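Local structure of carbohydrate esterase family 2 (CE2) (4XVH) at residues A25-S30 with D98-P103; L46-G51 with H75-R80. The protein probably removes acetyl groups from xylan as a fungal carbohydrate esterase, joining a GDSL-family hydrolase domain to a beta-sandwich carbohydrate-binding domain. All blocks are in the same frame, centred on the assembly; numbering follows the deposited sequence.

Contact 1. Residues A25-S30 with D98-P103; sequences AFTGTS and DGHFVP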
ATOM      1  N   ALA A  25      18.244 -11.841  -9.366  1.00 27.29           N
ATOM      2  CA  ALA A  25      18.448 -13.249  -9.631  1.00 28.87           C
ATOM      3  C   ALA A  25      19.935 -13.523  -9.522  1.00 30.95           C
ATOM      4  O   ALA A  25      20.760 -12.620  -9.745  1.00 31.54           O
ATOM      5  CB  ALA A  25      17.909 -13.629 -11.006  1.00 29.74           C
ATOM      6  N   PHE A  26      20.291 -14.747  -9.152  1.00 31.14           N
ATOM      7  CA  PHE A  26      21.692 -15.093  -9.065  1.00 32.16           C
ATOM      8  C   PHE A  26      21.878 -16.541  -9.485  1.00 33.51           C
ATOM      9  O   PHE A  26      20.913 -17.319  -9.562  1.00 32.67           O
ATOM     10  CB  PHE A  26      22.234 -14.870  -7.646  1.00 32.03           C
ATOM     11  CG  PHE A  26      21.689 -15.838  -6.622  1.00 31.94           C
ATOM     12  CD1 PHE A  26      20.428 -15.647  -6.061  1.00 30.70           C
ATOM     13  CD2 PHE A  26      22.442 -16.921  -6.204  1.00 33.20           C
ATOM     14  CE1 PHE A  26      19.923 -16.522  -5.124  1.00 30.61           C
ATOM     15  CE2 PHE A  26      21.943 -17.814  -5.266  1.00 33.43           C
ATOM     16  CZ  PHE A  26      20.688 -17.622  -4.721  1.00 32.04           C
ATOM     17  N   THR A  27      23.123 -16.909  -9.759  1.00 33.49           N
ATOM     18  CA  THR A  27      23.407 -18.315  -9.862  1.00 30.48           C
ATOM     19  C   THR A  27      24.441 -18.687  -8.804  1.00 33.20           C
ATOM     20  O   THR A  27      25.438 -18.003  -8.609  1.00 32.39           O
ATOM     21  CB  THR A  27      23.857 -18.692 -11.271  1.00 33.31           C
ATOM     22  OG1 THR A  27      23.957 -20.118 -11.353  1.00 35.00           O
ATOM     23  CG2 THR A  27      25.183 -18.054 -11.612  1.00 34.30           C
ATOM     24  N   GLY A  28      24.149 -19.745  -8.063  1.00 33.29           N
ATOM     25  CA  GLY A  28      24.993 -20.141  -6.949  1.00 34.77           C
ATOM     26  C   GLY A  28      24.168 -20.942  -5.963  1.00 33.90           C
ATOM     27  O   GLY A  28      23.164 -21.541  -6.345  1.00 32.30           O
ATOM     28  N   THR A  29      24.593 -20.959  -4.700  1.00 33.59           N
ATOM     29  CA  THR A  29      23.866 -21.680  -3.663  1.00 32.12           C
ATOM     30  C   THR A  29      23.253 -20.740  -2.623  1.00 31.11           C
ATOM     31  O   THR A  29      22.397 -21.144  -1.839  1.00 28.92           O
ATOM     32  CB  THR A  29      24.775 -22.682  -2.957  1.00 34.60           C
ATOM     33  OG1 THR A  29      25.928 -21.996  -2.471  1.00 37.11           O
ATOM     34  CG2 THR A  29      25.244 -23.747  -3.935  1.00 35.78           C
ATOM     35  N   SER A  30      23.665 -19.477  -2.637  1.00 31.62           N
ATOM     36  CA  SER A  30      23.213 -18.558  -1.599  1.00 30.67           C
ATOM     37  C   SER A  30      23.337 -17.092  -2.004  1.00 28.89           C
ATOM     38  O   SER A  30      24.235 -16.725  -2.773  1.00 30.58           O
ATOM     39  CB  SER A  30      24.013 -18.800  -0.307  1.00 33.75           C
ATOM     40  OG  SER A  30      23.600 -17.896   0.702  1.00 34.64           O
ATOM     41  N   ASP A  98      27.150 -16.072  -3.314  1.00 35.99           N
ATOM     42  CA  ASP A  98      28.333 -16.922  -3.355  1.00 38.81           C
ATOM     43  C   ASP A  98      28.694 -17.332  -4.785  1.00 40.39           C
ATOM     44  O   ASP A  98      29.666 -18.041  -5.002  1.00 42.26           O
ATOM     45  CB  ASP A  98      28.142 -18.156  -2.478  1.00 40.01           C
ATOM     46  CG  ASP A  98      27.125 -19.140  -3.044  1.00 41.00           C
ATOM     47  OD1 ASP A  98      26.274 -18.763  -3.875  1.00 39.58           O
ATOM     48  OD2 ASP A  98      27.168 -20.309  -2.622  1.00 42.88           O
ATOM     49  N   GLY A  99      27.911 -16.880  -5.758  1.00 39.44           N
ATOM     50  CA  GLY A  99      28.203 -17.146  -7.159  1.00 40.23           C
ATOM     51  C   GLY A  99      28.232 -15.817  -7.889  1.00 40.41           C
ATOM     52  O   GLY A  99      29.094 -14.983  -7.612  1.00 41.48           O
ATOM     53  N   HIS A 100      27.297 -15.592  -8.805  1.00 39.53           N
ATOM     54  CA  HIS A 100      27.174 -14.253  -9.365  1.00 40.08           C
ATOM     55  C   HIS A 100      25.742 -13.886  -9.748  1.00 38.93           C
ATOM     56  O   HIS A 100      24.871 -14.754  -9.913  1.00 38.19           O
ATOM     57  CB  HIS A 100      28.099 -14.087 -10.570  1.00 44.98           C
ATOM     58  CG  HIS A 100      27.819 -15.036 -11.688  1.00 48.20           C
ATOM     59  ND1 HIS A 100      28.460 -16.248 -11.806  1.00 49.96           N
ATOM     60  CD2 HIS A 100      26.966 -14.954 -12.739  1.00 49.80           C
ATOM     61  CE1 HIS A 100      28.022 -16.870 -12.889  1.00 52.38           C
ATOM     62  NE2 HIS A 100      27.118 -16.106 -13.474  1.00 51.95           N
ATOM     63  N   PHE A 101      25.508 -12.581  -9.873  1.00 38.37           N
ATOM     64  CA  PHE A 101      24.202 -12.064 -10.261  1.00 37.72           C
ATOM     65  C   PHE A 101      23.947 -12.288 -11.740  1.00 39.36           C
ATOM     66  O   PHE A 101      24.854 -12.218 -12.549  1.00 40.52           O
ATOM     67  CB  PHE A 101      24.103 -10.591  -9.901  1.00 38.84           C
ATOM     68  CG  PHE A 101      24.129 -10.349  -8.418  1.00 39.00           C
ATOM     69  CD1 PHE A 101      23.023 -10.674  -7.632  1.00 37.72           C
ATOM     70  CD2 PHE A 101      25.260  -9.832  -7.802  1.00 39.62           C
ATOM     71  CE1 PHE A 101      23.045 -10.495  -6.255  1.00 36.41           C
ATOM     72  CE2 PHE A 101      25.287  -9.630  -6.427  1.00 38.56           C
ATOM     73  CZ  PHE A 101      24.174  -9.965  -5.651  1.00 37.03           C
ATOM     74  N   VAL A 102      22.717 -12.623 -12.084  1.00 40.38           N
ATOM     75  CA  VAL A 102      22.370 -12.867 -13.466  1.00 44.89           C
ATOM     76  C   VAL A 102      21.187 -11.973 -13.770  1.00 48.16           C
ATOM     77  O   VAL A 102      20.563 -11.474 -12.852  1.00 45.80           O
ATOM     78  CB  VAL A 102      22.064 -14.361 -13.730  1.00 44.63           C
ATOM     79  CG1 VAL A 102      23.332 -15.208 -13.509  1.00 40.11           C
ATOM     80  CG2 VAL A 102      20.902 -14.843 -12.862  1.00 37.16           C
ATOM     81  N   PRO A 103      20.908 -11.723 -15.053  1.00 56.17           N
ATOM     82  CA  PRO A 103      19.844 -10.773 -15.391  1.00 61.56           C
ATOM     83  C   PRO A 103      18.470 -11.152 -14.845  1.00 68.05           C
ATOM     84  O   PRO A 103      18.086 -12.330 -14.850  1.00 66.95           O
ATOM     85  CB  PRO A 103      19.840 -10.791 -16.922  1.00 62.23           C
ATOM     86  CG  PRO A 103      21.243 -11.098 -17.277  1.00 62.65           C
ATOM     87  CD  PRO A 103      21.715 -12.079 -16.237  1.00 59.52           C
TER
HETATM   88  O   HOH W   1      19.646 -10.012 -10.771  1.00 33.57           O
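Phe-26 sits across from Phe-101 and Thr-27 across from His-100 where strand 25-28 and strand 100-102 run antiparallel, at 136° to each other and 4.3 Å apart at the closest approach of their axes. Thr-27 and His-100 exchange backbone bonds, the shorter from Thr-27 N to His-100 O at 2.8 Å. Water 1 bridges Ala-25 N and Val-102 O. The side chains of Thr-27 and His-100 lie side by side, pointing the same way, and Thr-27 CG2 sits over one face of the imidazole, offset toward its rim, 3.5 Å from the ring centroid, a CH-pi contact made by the methyl that threonine has and serine lacks. On the same face of the sheet, Val-102 sets CG2 3.7 Å from Ala-25 CB and CG1 3.9 Å from Thr-27 CG2. An alanine in place of Val-102 would probably leave a gap beside these two methyls and let Thr-27 shift against the imidazole. Beyond the strands, Asp-98 turns CG between its backbone N and carbonyl carbon (chi1 70°), and OD1 is gripped twice: Thr-29 N meets its syn lone pair at 2.9 Å, Ser-30 N comes from above the carboxylate plane at 3.0 Å. Asp-98 N returns a bond to Ser-30 O. Glycine suits position 28, since a CB there would clash with OD1, and position 99, where one would hit Thr-27 O. Here the two short connections between the sheets of the jelly-roll beta sandwich, 29-30 and 98-99, are tied side by side.

Contact 2. Residues L46-G51 with H75-R80; sequences LVIDGG and HTVVLR
Asp-49 and His-75 are joined by a hydrogen bond from His-75 ND1 to Asp-49 OD2, 2.7 Å long, in the imidazole plane and on the syn lone pair of the oxygen. Carboxylate and ring are nearly coplanar, 25° apart. Asp-49 CG lies anti to its own carbonyl carbon (chi1 -64°), and the other oxygen, OD1, takes Thr-76 N at 3.1 Å, nearly along the C-O axis. One carboxylate thus holds a side chain and a backbone N-H of the neighbouring strand. Asp-49 N also bonds Thr-76 O. Water 2 extends this polar end, donating to Val-47 O, accepting from Gly-50 N and lying 2.7 Å from Thr-76 OG1. Asp-49 and Gly-50 occupy the central positions of a type I' turn, 48-51, whose positive phi angles glycine adopts easily and aspartate tolerates. Farther along, Val-47 and Val-78 exchange two backbone bonds as an antiparallel hydrogen-bonded pair. Leu-46, Ile-48, Val-77 and Leu-79 share the buried face: Leu-46 CD1 reaches Val-77 CG1 at 3.7 Å and Leu-79 CD1 at 4.1 Å, while Ile-48 CD1 lies 3.9 Å from Val-77 CG2. Ile-64 of strand 63-65, in the opposing sheet, touches both leucines. Because His-75 NE2 bonds the carbonyl of Arg-71 while ND1 bonds Asp-49, both ring nitrogens appear to donate, consistent with a protonated imidazole stabilised by the adjacent carboxylate.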
ATOM      1  N   LEU A  46       9.929 -13.039   1.943  1.00 18.14           N
ATOM      2  CA  LEU A  46      11.049 -13.363   1.054  1.00 17.31           C
ATOM      3  C   LEU A  46      10.588 -14.488   0.136  1.00 17.41           C
ATOM      4  O   LEU A  46      10.215 -15.573   0.630  1.00 17.77           O
ATOM      5  CB  LEU A  46      12.292 -13.768   1.872  1.00 17.35           C
ATOM      6  CG  LEU A  46      13.533 -14.131   1.043  1.00 18.95           C
ATOM      7  CD1 LEU A  46      14.159 -12.870   0.445  1.00 17.56           C
ATOM      8  CD2 LEU A  46      14.524 -14.885   1.919  1.00 20.57           C
ATOM      9  N   VAL A  47      10.557 -14.240  -1.175  1.00 16.44           N
ATOM     10  CA  VAL A  47      10.032 -15.224  -2.115  1.00 17.52           C
ATOM     11  C   VAL A  47      11.182 -15.742  -2.982  1.00 20.69           C
ATOM     12  O   VAL A  47      11.854 -14.969  -3.662  1.00 20.59           O
ATOM     13  CB  VAL A  47       8.904 -14.647  -3.005  1.00 17.33           C
ATOM     14  CG1 VAL A  47       8.637 -15.573  -4.183  1.00 16.56           C
ATOM     15  CG2 VAL A  47       7.613 -14.433  -2.161  1.00 15.96           C
ATOM     16  N   ILE A  48      11.417 -17.050  -2.912  1.00 20.84           N
ATOM     17  CA  ILE A  48      12.533 -17.677  -3.599  1.00 22.91           C
ATOM     18  C   ILE A  48      12.012 -18.563  -4.726  1.00 24.15           C
ATOM     19  O   ILE A  48      11.139 -19.421  -4.483  1.00 23.88           O
ATOM     20  CB  ILE A  48      13.370 -18.538  -2.617  1.00 24.72           C
ATOM     21  CG1 ILE A  48      13.741 -17.720  -1.385  1.00 24.37           C
ATOM     22  CG2 ILE A  48      14.626 -19.091  -3.295  1.00 25.51           C
ATOM     23  CD1 ILE A  48      14.709 -16.520  -1.757  1.00 24.03           C
ATOM     24  N   ASP A  49      12.525 -18.368  -5.941  1.00 23.72           N
ATOM     25  CA  ASP A  49      12.075 -19.172  -7.079  1.00 24.86           C
ATOM     26  C   ASP A  49      10.551 -19.139  -7.239  1.00 24.17           C
ATOM     27  O   ASP A  49       9.926 -20.135  -7.621  1.00 25.00           O
ATOM     28  CB  ASP A  49      12.573 -20.615  -6.919  1.00 26.66           C
ATOM     29  CG  ASP A  49      14.090 -20.693  -6.945  1.00 28.51           C
ATOM     30  OD1 ASP A  49      14.675 -19.760  -7.531  1.00 28.62           O
ATOM     31  OD2 ASP A  49      14.681 -21.649  -6.390  1.00 30.10           O
ATOM     32  N   GLY A  50       9.975 -17.986  -6.911  1.00 22.05           N
ATOM     33  CA  GLY A  50       8.540 -17.787  -6.935  1.00 22.90           C
ATOM     34  C   GLY A  50       7.760 -18.698  -6.014  1.00 23.25           C
ATOM     35  O   GLY A  50       6.611 -18.999  -6.284  1.00 24.21           O
ATOM     36  N   GLY A  51       8.374 -19.147  -4.926  1.00 23.88           N
ATOM     37  CA  GLY A  51       7.688 -20.043  -4.019  1.00 23.04           C
ATOM     38  C   GLY A  51       6.825 -19.348  -2.977  1.00 23.07           C
ATOM     39  O   GLY A  51       6.564 -18.139  -3.040  1.00 20.51           O
ATOM     40  N   HIS A  75      18.684 -18.839  -9.290  1.00 26.91           N
ATOM     41  CA  HIS A  75      17.550 -18.631  -8.396  1.00 25.27           C
ATOM     42  C   HIS A  75      17.074 -17.179  -8.518  1.00 25.07           C
ATOM     43  O   HIS A  75      17.862 -16.305  -8.889  1.00 25.97           O
ATOM     44  CB  HIS A  75      17.918 -18.965  -6.949  1.00 25.50           C
ATOM     45  CG  HIS A  75      18.302 -20.397  -6.758  1.00 26.69           C
ATOM     46  ND1 HIS A  75      17.371 -21.410  -6.642  1.00 26.84           N
ATOM     47  CD2 HIS A  75      19.519 -20.994  -6.731  1.00 27.62           C
ATOM     48  CE1 HIS A  75      18.002 -22.571  -6.536  1.00 28.62           C
ATOM     49  NE2 HIS A  75      19.306 -22.343  -6.579  1.00 29.25           N
ATOM     50  N   THR A  76      15.784 -16.955  -8.272  1.00 24.72           N
ATOM     51  CA  THR A  76      15.213 -15.613  -8.230  1.00 23.96           C
ATOM     52  C   THR A  76      14.894 -15.283  -6.785  1.00 22.84           C
ATOM     53  O   THR A  76      14.524 -16.158  -5.993  1.00 22.57           O
ATOM     54  CB  THR A  76      13.921 -15.469  -9.068  1.00 24.56           C
ATOM     55  OG1 THR A  76      12.915 -16.361  -8.557  1.00 25.51           O
ATOM     56  CG2 THR A  76      14.166 -15.772 -10.545  1.00 25.88           C
ATOM     57  N   VAL A  77      15.035 -14.010  -6.441  1.00 22.21           N
ATOM     58  CA  VAL A  77      14.741 -13.538  -5.098  1.00 21.23           C
ATOM     59  C   VAL A  77      13.893 -12.271  -5.189  1.00 21.86           C
ATOM     60  O   VAL A  77      14.257 -11.306  -5.887  1.00 22.24           O
ATOM     61  CB  VAL A  77      16.023 -13.242  -4.297  1.00 20.72           C
ATOM     62  CG1 VAL A  77      15.678 -12.774  -2.924  1.00 20.02           C
ATOM     63  CG2 VAL A  77      16.923 -14.494  -4.231  1.00 21.15           C
ATOM     64  N   VAL A  78      12.753 -12.296  -4.506  1.00 20.34           N
ATOM     65  CA  VAL A  78      11.918 -11.094  -4.354  1.00 20.20           C
ATOM     66  C   VAL A  78      11.638 -10.870  -2.877  1.00 21.79           C
ATOM     67  O   VAL A  78      11.114 -11.758  -2.190  1.00 23.43           O
ATOM     68  CB  VAL A  78      10.593 -11.212  -5.128  1.00 19.03           C
ATOM     69  CG1 VAL A  78       9.673  -9.987  -4.869  1.00 20.06           C
ATOM     70  CG2 VAL A  78      10.876 -11.350  -6.615  1.00 19.00           C
ATOM     71  N   LEU A  79      12.052  -9.712  -2.382  1.00 20.45           N
ATOM     72  CA  LEU A  79      11.779  -9.281  -1.014  1.00 20.97           C
ATOM     73  C   LEU A  79      10.770  -8.154  -1.002  1.00 19.56           C
ATOM     74  O   LEU A  79      10.985  -7.132  -1.680  1.00 18.48           O
ATOM     75  CB  LEU A  79      13.074  -8.781  -0.345  1.00 23.91           C
ATOM     76  CG  LEU A  79      12.959  -8.222   1.080  1.00 25.40           C
ATOM     77  CD1 LEU A  79      12.813  -9.386   2.036  1.00 26.32           C
ATOM     78  CD2 LEU A  79      14.190  -7.383   1.474  1.00 27.12           C
ATOM     79  N   ARG A  80       9.714  -8.289  -0.205  1.00 19.26           N
ATOM     80  CA  ARG A  80       8.766  -7.201  -0.064  1.00 20.02           C
ATOM     81  C   ARG A  80       8.330  -6.937   1.372  1.00 20.95           C
ATOM     82  O   ARG A  80       8.050  -7.885   2.113  1.00 18.98           O
ATOM     83  CB  ARG A  80       7.554  -7.479  -0.913  1.00 20.17           C
ATOM     84  CG  ARG A  80       7.783  -7.074  -2.366  1.00 20.63           C
ATOM     85  CD  ARG A  80       6.536  -7.274  -3.079  1.00 20.15           C
ATOM     86  NE  ARG A  80       6.589  -7.078  -4.530  1.00 20.54           N
ATOM     87  CZ  ARG A  80       6.550  -5.902  -5.151  1.00 20.92           C
ATOM     88  NH1 ARG A  80       6.582  -4.772  -4.461  1.00 21.45           N
ATOM     89  NH2 ARG A  80       6.516  -5.861  -6.474  1.00 21.47           N
TER
HETATM   90  O   HOH W   2      11.394 -15.562  -6.507  1.00 22.99           O

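Contacts 1 and 2 belong to one antiparallel sheet, their centres about 13 Å apart, and meet where strand 21-28 neighbours strand 73-81. A probable hydrogen bond from His-75 N to Phe-26 O, 2.7 Å, joins them, and Phe-26 CE1 packs 3.7 Å from Val-77 CG2, so the aromatic ring of contact 1 extends the apolar face of contact 2. Contact 1 is the more remote, about 30 Å from the centre of the chain, against about 19 Å for contact 2. Neither contains a residue of the polyethylene glycol pocket, but strand 73-81 runs on into the connection carrying Ala-86 and Tyr-87, which line that pocket together with Ser-118 and His-306.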